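Local coordinates for protein ribulose-bisphosphate carboxylase (Alicyclobacillus acidocaldarius subsp. acidocaldarius, PDB 4NAS) that belongs to the ribulose-bisphosphate carboxylase large-chain family, pairing an N-terminal domain with a TIM-barrel domain that carries a calcium site in the crystal, at residues Glu162-Gln167 against Arg209-Ala214; Asp191-Tyr196 against Arg229-Leu234. All blocks are in the same frame, centred on the assembly; numbering follows the deposited sequence.

Interaction 1. Residues Glu162-Gln167 against Arg209-Ala214; sequences EAFGEQ and RRTAYA
The phenol oxygen of Y213 is gripped twice, by D177 OD1 and by R192 NE, which fixes the tyrosine whose CB packs against the F164 ring, 4.2 Å from its CE1. F164 takes part in every close approach of this buried contact. With CG anti to the backbone N (chi1 173°), its ring leaves helix 157-168 and reaches the loop 209-213. There the ring edge meets the backbone: CZ lies 3.8 Å from T211 O, close to the ring plane, so the slightly positive C-H rim faces a carbonyl. The methyl CG2 of T211 adds an apolar touch 4.2 Å from F164 CZ, while T211 OG1 hydrogen-bonds V172 O. In this TIM-barrel domain, residues 209-214 lead from helix 189-207 into strand 214-216, pairing by backbone bonds with V175, next to the calcium-site residues carboxylated K176, D178 and E179. Y196 of helix 189-207 stacks on the F164 ring. One turn along from A163, Q167 turns back along the helix, NE2 bonding A163 O at 2.9 Å, nearly straight (160°) but with the donor 51° above the carbonyl plane, and OE1 bonds S147 OG.

Interaction 2. Residues Asp191-Tyr196 against Arg229-Leu234; sequences DRVRAY and RRLAEL
V193 and L234 form the apolar part of the contact together with L231. The two methyls of V193 divide the work: CG1, placed anti to the backbone N (chi1 170°), lies 3.8 Å from L234 CB, whereas CG2 meets L231 CD2 at 4.0 Å. V193 and L231 both also touch V215, so this is where two helices settle on a barrel strand. The same CG1 of V193 also packs on a backbone carbonyl, 3.4 Å from L234 O. In the TIM-barrel domain, helix 189-207 leads into strand 214-216 and helix 221-233 follows it, making them neighbours in the outer layer of helices; R194 and L234 bring the backbones nearest, 6.4 Å between their CA atoms. Charged groups work at the more exposed margin. R194 runs out extended from CG to NE, its aliphatic part and NE lying across L234 CD2, 3.4 Å from NE, while L234 CD1 sits over one face of the guanidinium, 4.1 Å above the plane and offset toward its rim. A salt bridge of 3.0 Å from R194 NH1 to D191 OD1, within the same helix, steadies that group. Between the helices, R230 NH1 makes a salt bridge with E190 OE1.

Overall arrangement
Both interactions belong to the TIM-barrel domain, on the same side of the chain's centre, with their own centres about 14 Å apart. Their segments alternate along the chain: 162-167, 191-196, 209-214, then 229-234. Helix 189-207 carries one segment of interaction 2 and, through Y196 and R192, touches both partners of interaction 1; it follows helix 157-168 and precedes helix 221-233, while strand 214-216, which starts at the end of interaction 1, underlies interaction 2. The two touch directly, F164 CE2 lying 3.3 Å from Y196 O, and Y213 CE2 packing 3.9 Å from V193 N. Together they join three successive outer helices around strand 214-216 and the loop leading into it.

Interaction 1. Residues Glu162-Gln167 against Arg209-Ala214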
loop_
_atom_site.group_PDB
_atom_site.type_symbol
_atom_site.label_atom_id
_atom_site.label_comp_id
_atom_site.label_asym_id
_atom_site.label_seq_id
_atom_site.Cartn_x
_atom_site.Cartn_y
_atom_site.Cartn_z
ATOM N N GLU B 162 -20.606 -23.780 -15.661
ATOM C CA GLU B 162 -22.029 -23.550 -15.864
ATOM C C GLU B 162 -22.401 -22.125 -15.495
ATOM O O GLU B 162 -23.213 -21.488 -16.180
ATOM C CB GLU B 162 -22.857 -24.533 -15.038
ATOM C CG GLU B 162 -24.327 -24.187 -14.985
ATOM N N ALA B 163 -21.798 -21.635 -14.410
ATOM C CA ALA B 163 -22.046 -20.288 -13.927
ATOM C C ALA B 163 -21.491 -19.298 -14.945
ATOM O O ALA B 163 -22.054 -18.224 -15.150
ATOM C CB ALA B 163 -21.392 -20.083 -12.558
ATOM N N PHE B 164 -20.385 -19.665 -15.581
ATOM C CA PHE B 164 -19.805 -18.805 -16.597
ATOM C C PHE B 164 -20.745 -18.771 -17.790
ATOM O O PHE B 164 -20.989 -17.710 -18.366
ATOM C CB PHE B 164 -18.410 -19.283 -17.015
ATOM C CG PHE B 164 -17.847 -18.529 -18.187
ATOM C CD1 PHE B 164 -17.232 -17.303 -18.004
ATOM C CD2 PHE B 164 -17.967 -19.033 -19.475
ATOM C CE1 PHE B 164 -16.724 -16.595 -19.082
ATOM C CE2 PHE B 164 -17.467 -18.329 -20.557
ATOM C CZ PHE B 164 -16.843 -17.107 -20.357
ATOM N N GLY B 165 -21.286 -19.938 -18.135
ATOM C CA GLY B 165 -22.155 -20.074 -19.286
ATOM C C GLY B 165 -23.428 -19.261 -19.168
ATOM O O GLY B 165 -23.832 -18.598 -20.124
ATOM N N GLU B 166 -24.060 -19.322 -17.999
ATOM C CA GLU B 166 -25.240 -18.517 -17.705
ATOM C C GLU B 166 -25.002 -17.040 -17.972
ATOM O O GLU B 166 -25.812 -16.397 -18.620
ATOM C CB GLU B 166 -25.700 -18.718 -16.260
ATOM C CG GLU B 166 -26.315 -20.087 -15.987
ATOM C CD GLU B 166 -27.546 -20.372 -16.845
ATOM O OE1 GLU B 166 -27.398 -20.965 -17.940
ATOM O OE2 GLU B 166 -28.665 -20.012 -16.416
ATOM N N GLN B 167 -23.893 -16.502 -17.471
ATOM C CA GLN B 167 -23.547 -15.108 -17.764
ATOM C C GLN B 167 -23.337 -14.844 -19.259
ATOM O O GLN B 167 -23.892 -13.890 -19.807
ATOM C CB GLN B 167 -22.330 -14.650 -16.952
ATOM C CG GLN B 167 -22.641 -14.439 -15.478
ATOM C CD GLN B 167 -21.405 -14.477 -14.622
ATOM O OE1 GLN B 167 -20.955 -13.443 -14.091
ATOM N NE2 GLN B 167 -20.835 -15.667 -14.474
ATOM N N ARG B 209 -21.319 -13.688 -30.098
ATOM C CA ARG B 209 -20.214 -13.035 -29.411
ATOM C C ARG B 209 -19.478 -14.034 -28.537
ATOM O O ARG B 209 -20.098 -14.817 -27.819
ATOM C CB ARG B 209 -20.758 -11.884 -28.558
ATOM C CG ARG B 209 -19.702 -11.092 -27.786
ATOM C CD ARG B 209 -20.317 -9.850 -27.147
ATOM N NE ARG B 209 -20.877 -8.958 -28.159
ATOM C CZ ARG B 209 -22.172 -8.647 -28.266
ATOM N NH1 ARG B 209 -23.062 -9.125 -27.399
ATOM N NH2 ARG B 209 -22.576 -7.834 -29.234
ATOM N N ARG B 210 -18.152 -14.026 -28.600
ATOM C CA ARG B 210 -17.378 -14.834 -27.670
ATOM C C ARG B 210 -17.095 -13.985 -26.440
ATOM O O ARG B 210 -16.349 -13.011 -26.505
ATOM C CB ARG B 210 -16.070 -15.316 -28.291
ATOM C CG ARG B 210 -15.260 -16.204 -27.369
ATOM C CD ARG B 210 -13.954 -16.654 -28.021
ATOM N NE ARG B 210 -13.147 -17.488 -27.126
ATOM C CZ ARG B 210 -12.299 -17.014 -26.218
ATOM N NH1 ARG B 210 -11.613 -17.851 -25.455
ATOM N NH2 ARG B 210 -12.133 -15.704 -26.072
ATOM N N THR B 211 -17.722 -14.357 -25.331
ATOM C CA THR B 211 -17.625 -13.628 -24.080
ATOM C C THR B 211 -16.244 -13.859 -23.475
ATOM O O THR B 211 -15.820 -14.993 -23.334
ATOM C CB THR B 211 -18.726 -14.121 -23.123
ATOM O OG1 THR B 211 -20.012 -13.771 -23.652
ATOM C CG2 THR B 211 -18.579 -13.537 -21.744
ATOM N N ALA B 212 -15.548 -12.777 -23.135
ATOM C CA ALA B 212 -14.169 -12.850 -22.639
ATOM C C ALA B 212 -14.096 -13.041 -21.128
ATOM O O ALA B 212 -15.029 -12.727 -20.408
ATOM C CB ALA B 212 -13.408 -11.596 -23.041
ATOM N N TYR B 213 -12.971 -13.545 -20.644
ATOM C CA TYR B 213 -12.842 -13.843 -19.223
ATOM C C TYR B 213 -11.698 -13.035 -18.592
ATOM O O TYR B 213 -10.581 -13.069 -19.072
ATOM C CB TYR B 213 -12.666 -15.356 -19.041
ATOM C CG TYR B 213 -12.385 -15.851 -17.627
ATOM C CD1 TYR B 213 -13.003 -15.294 -16.515
ATOM C CD2 TYR B 213 -11.519 -16.914 -17.424
ATOM C CE1 TYR B 213 -12.732 -15.758 -15.240
ATOM C CE2 TYR B 213 -11.251 -17.386 -16.177
ATOM C CZ TYR B 213 -11.853 -16.809 -15.077
ATOM O OH TYR B 213 -11.561 -17.324 -13.833
ATOM N N ALA B 214 -12.017 -12.290 -17.528
ATOM C CA ALA B 214 -11.037 -11.619 -16.690
ATOM C C ALA B 214 -10.752 -12.445 -15.427
ATOM O O ALA B 214 -11.599 -12.584 -14.518
ATOM C CB ALA B 214 -11.518 -10.239 -16.307
#

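Interaction 2. Residues Asp191-Tyr196 against Arg229-Leu234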
loop_
_atom_site.group_PDB
_atom_site.type_symbol
_atom_site.label_atom_id
_atom_site.label_comp_id
_atom_site.label_asym_id
_atom_site.label_seq_id
_atom_site.Cartn_x
_atom_site.Cartn_y
_atom_site.Cartn_z
ATOM N N ASP B 191 -6.647 -23.534 -15.472
ATOM C CA ASP B 191 -7.727 -24.442 -15.865
ATOM C C ASP B 191 -9.038 -23.689 -16.127
ATOM O O ASP B 191 -9.840 -24.092 -16.982
ATOM C CB ASP B 191 -7.947 -25.534 -14.813
ATOM C CG ASP B 191 -6.871 -26.615 -14.852
ATOM O OD1 ASP B 191 -6.111 -26.683 -15.848
ATOM O OD2 ASP B 191 -6.796 -27.404 -13.885
ATOM N N ARG B 192 -9.261 -22.606 -15.385
ATOM C CA ARG B 192 -10.428 -21.757 -15.617
ATOM C C ARG B 192 -10.350 -21.055 -16.959
ATOM O O ARG B 192 -11.342 -20.986 -17.686
ATOM C CB ARG B 192 -10.627 -20.737 -14.484
ATOM C CG ARG B 192 -10.825 -21.396 -13.134
ATOM C CD ARG B 192 -11.498 -20.468 -12.133
ATOM N NE ARG B 192 -10.772 -19.214 -11.957
ATOM C CZ ARG B 192 -9.796 -19.023 -11.072
ATOM N NH1 ARG B 192 -9.387 -20.025 -10.304
ATOM N NH2 ARG B 192 -9.222 -17.828 -10.967
ATOM N N VAL B 193 -9.176 -20.541 -17.307
ATOM C CA VAL B 193 -9.047 -19.841 -18.582
ATOM C C VAL B 193 -9.347 -20.815 -19.731
ATOM O O VAL B 193 -10.147 -20.510 -20.619
ATOM C CB VAL B 193 -7.655 -19.187 -18.760
ATOM C CG1 VAL B 193 -7.476 -18.685 -20.190
ATOM C CG2 VAL B 193 -7.447 -18.036 -17.733
ATOM N N ARG B 194 -8.727 -21.991 -19.689
ATOM C CA ARG B 194 -8.927 -23.003 -20.731
ATOM C C ARG B 194 -10.394 -23.366 -20.887
ATOM O O ARG B 194 -10.922 -23.380 -21.994
ATOM C CB ARG B 194 -8.146 -24.275 -20.415
ATOM C CG ARG B 194 -6.645 -24.181 -20.619
ATOM C CD ARG B 194 -6.029 -25.575 -20.786
ATOM N NE ARG B 194 -4.577 -25.552 -20.625
ATOM C CZ ARG B 194 -3.955 -25.592 -19.448
ATOM N NH1 ARG B 194 -4.655 -25.664 -18.323
ATOM N NH2 ARG B 194 -2.631 -25.562 -19.393
ATOM N N ALA B 195 -11.045 -23.645 -19.760
ATOM C CA ALA B 195 -12.409 -24.169 -19.743
ATOM C C ALA B 195 -13.456 -23.143 -20.170
ATOM O O ALA B 195 -14.358 -23.465 -20.954
ATOM C CB ALA B 195 -12.746 -24.722 -18.366
ATOM N N TYR B 196 -13.346 -21.921 -19.648
ATOM C CA TYR B 196 -14.301 -20.870 -19.984
ATOM C C TYR B 196 -14.155 -20.478 -21.454
ATOM O O TYR B 196 -15.109 -20.024 -22.078
ATOM C CB TYR B 196 -14.132 -19.623 -19.092
ATOM C CG TYR B 196 -14.319 -19.836 -17.593
ATOM C CD1 TYR B 196 -14.552 -21.104 -17.051
ATOM C CD2 TYR B 196 -14.266 -18.756 -16.721
ATOM C CE1 TYR B 196 -14.708 -21.278 -15.691
ATOM C CE2 TYR B 196 -14.419 -18.921 -15.369
ATOM C CZ TYR B 196 -14.637 -20.173 -14.856
ATOM O OH TYR B 196 -14.786 -20.298 -13.501
ATOM N N ARG B 229 1.916 -14.128 -18.053
ATOM C CA ARG B 229 2.277 -14.491 -19.419
ATOM C C ARG B 229 1.559 -15.765 -19.840
ATOM O O ARG B 229 1.078 -15.869 -20.973
ATOM C CB ARG B 229 3.786 -14.720 -19.548
ATOM C CG ARG B 229 4.666 -13.498 -19.365
ATOM C CD ARG B 229 6.114 -13.878 -19.682
ATOM N NE ARG B 229 7.084 -12.847 -19.324
ATOM C CZ ARG B 229 8.044 -13.014 -18.422
ATOM N NH1 ARG B 229 8.894 -12.025 -18.157
ATOM N NH2 ARG B 229 8.156 -14.174 -17.786
ATOM N N ARG B 230 1.515 -16.746 -18.938
ATOM C CA ARG B 230 0.881 -18.022 -19.250
ATOM C C ARG B 230 -0.595 -17.799 -19.473
ATOM O O ARG B 230 -1.167 -18.346 -20.419
ATOM C CB ARG B 230 1.079 -19.043 -18.129
ATOM C CG ARG B 230 2.510 -19.504 -17.919
ATOM C CD ARG B 230 2.549 -20.749 -17.043
ATOM N NE ARG B 230 1.760 -20.597 -15.817
ATOM C CZ ARG B 230 2.274 -20.333 -14.617
ATOM N NH1 ARG B 230 1.474 -20.217 -13.559
ATOM N NH2 ARG B 230 3.588 -20.191 -14.469
ATOM N N LEU B 231 -1.201 -16.982 -18.605
ATOM C CA LEU B 231 -2.641 -16.756 -18.640
ATOM C C LEU B 231 -3.043 -16.072 -19.933
ATOM O O LEU B 231 -4.084 -16.389 -20.510
ATOM C CB LEU B 231 -3.133 -15.963 -17.403
ATOM C CG LEU B 231 -2.992 -16.696 -16.065
ATOM C CD1 LEU B 231 -3.391 -15.849 -14.863
ATOM C CD2 LEU B 231 -3.779 -18.008 -16.073
ATOM N N ALA B 232 -2.203 -15.154 -20.398
ATOM C CA ALA B 232 -2.399 -14.506 -21.702
ATOM C C ALA B 232 -2.323 -15.535 -22.829
ATOM O O ALA B 232 -3.213 -15.621 -23.677
ATOM C CB ALA B 232 -1.344 -13.429 -21.917
ATOM N N GLU B 233 -1.245 -16.308 -22.825
ATOM C CA GLU B 233 -1.025 -17.365 -23.813
ATOM C C GLU B 233 -2.188 -18.362 -23.870
ATOM O O GLU B 233 -2.497 -18.905 -24.923
ATOM C CB GLU B 233 0.293 -18.084 -23.509
ATOM C CG GLU B 233 1.530 -17.210 -23.735
ATOM C CD GLU B 233 2.784 -17.731 -23.036
ATOM O OE1 GLU B 233 3.854 -17.098 -23.178
ATOM O OE2 GLU B 233 2.702 -18.766 -22.340
ATOM N N LEU B 234 -2.841 -18.577 -22.732
ATOM C CA LEU B 234 -3.960 -19.515 -22.642
ATOM C C LEU B 234 -5.280 -18.911 -23.095
ATOM O O LEU B 234 -6.292 -19.615 -23.194
ATOM C CB LEU B 234 -4.091 -20.048 -21.212
ATOM C CG LEU B 234 -3.181 -21.236 -20.903
ATOM C CD1 LEU B 234 -3.132 -21.487 -19.403
ATOM C CD2 LEU B 234 -3.656 -22.471 -21.665
#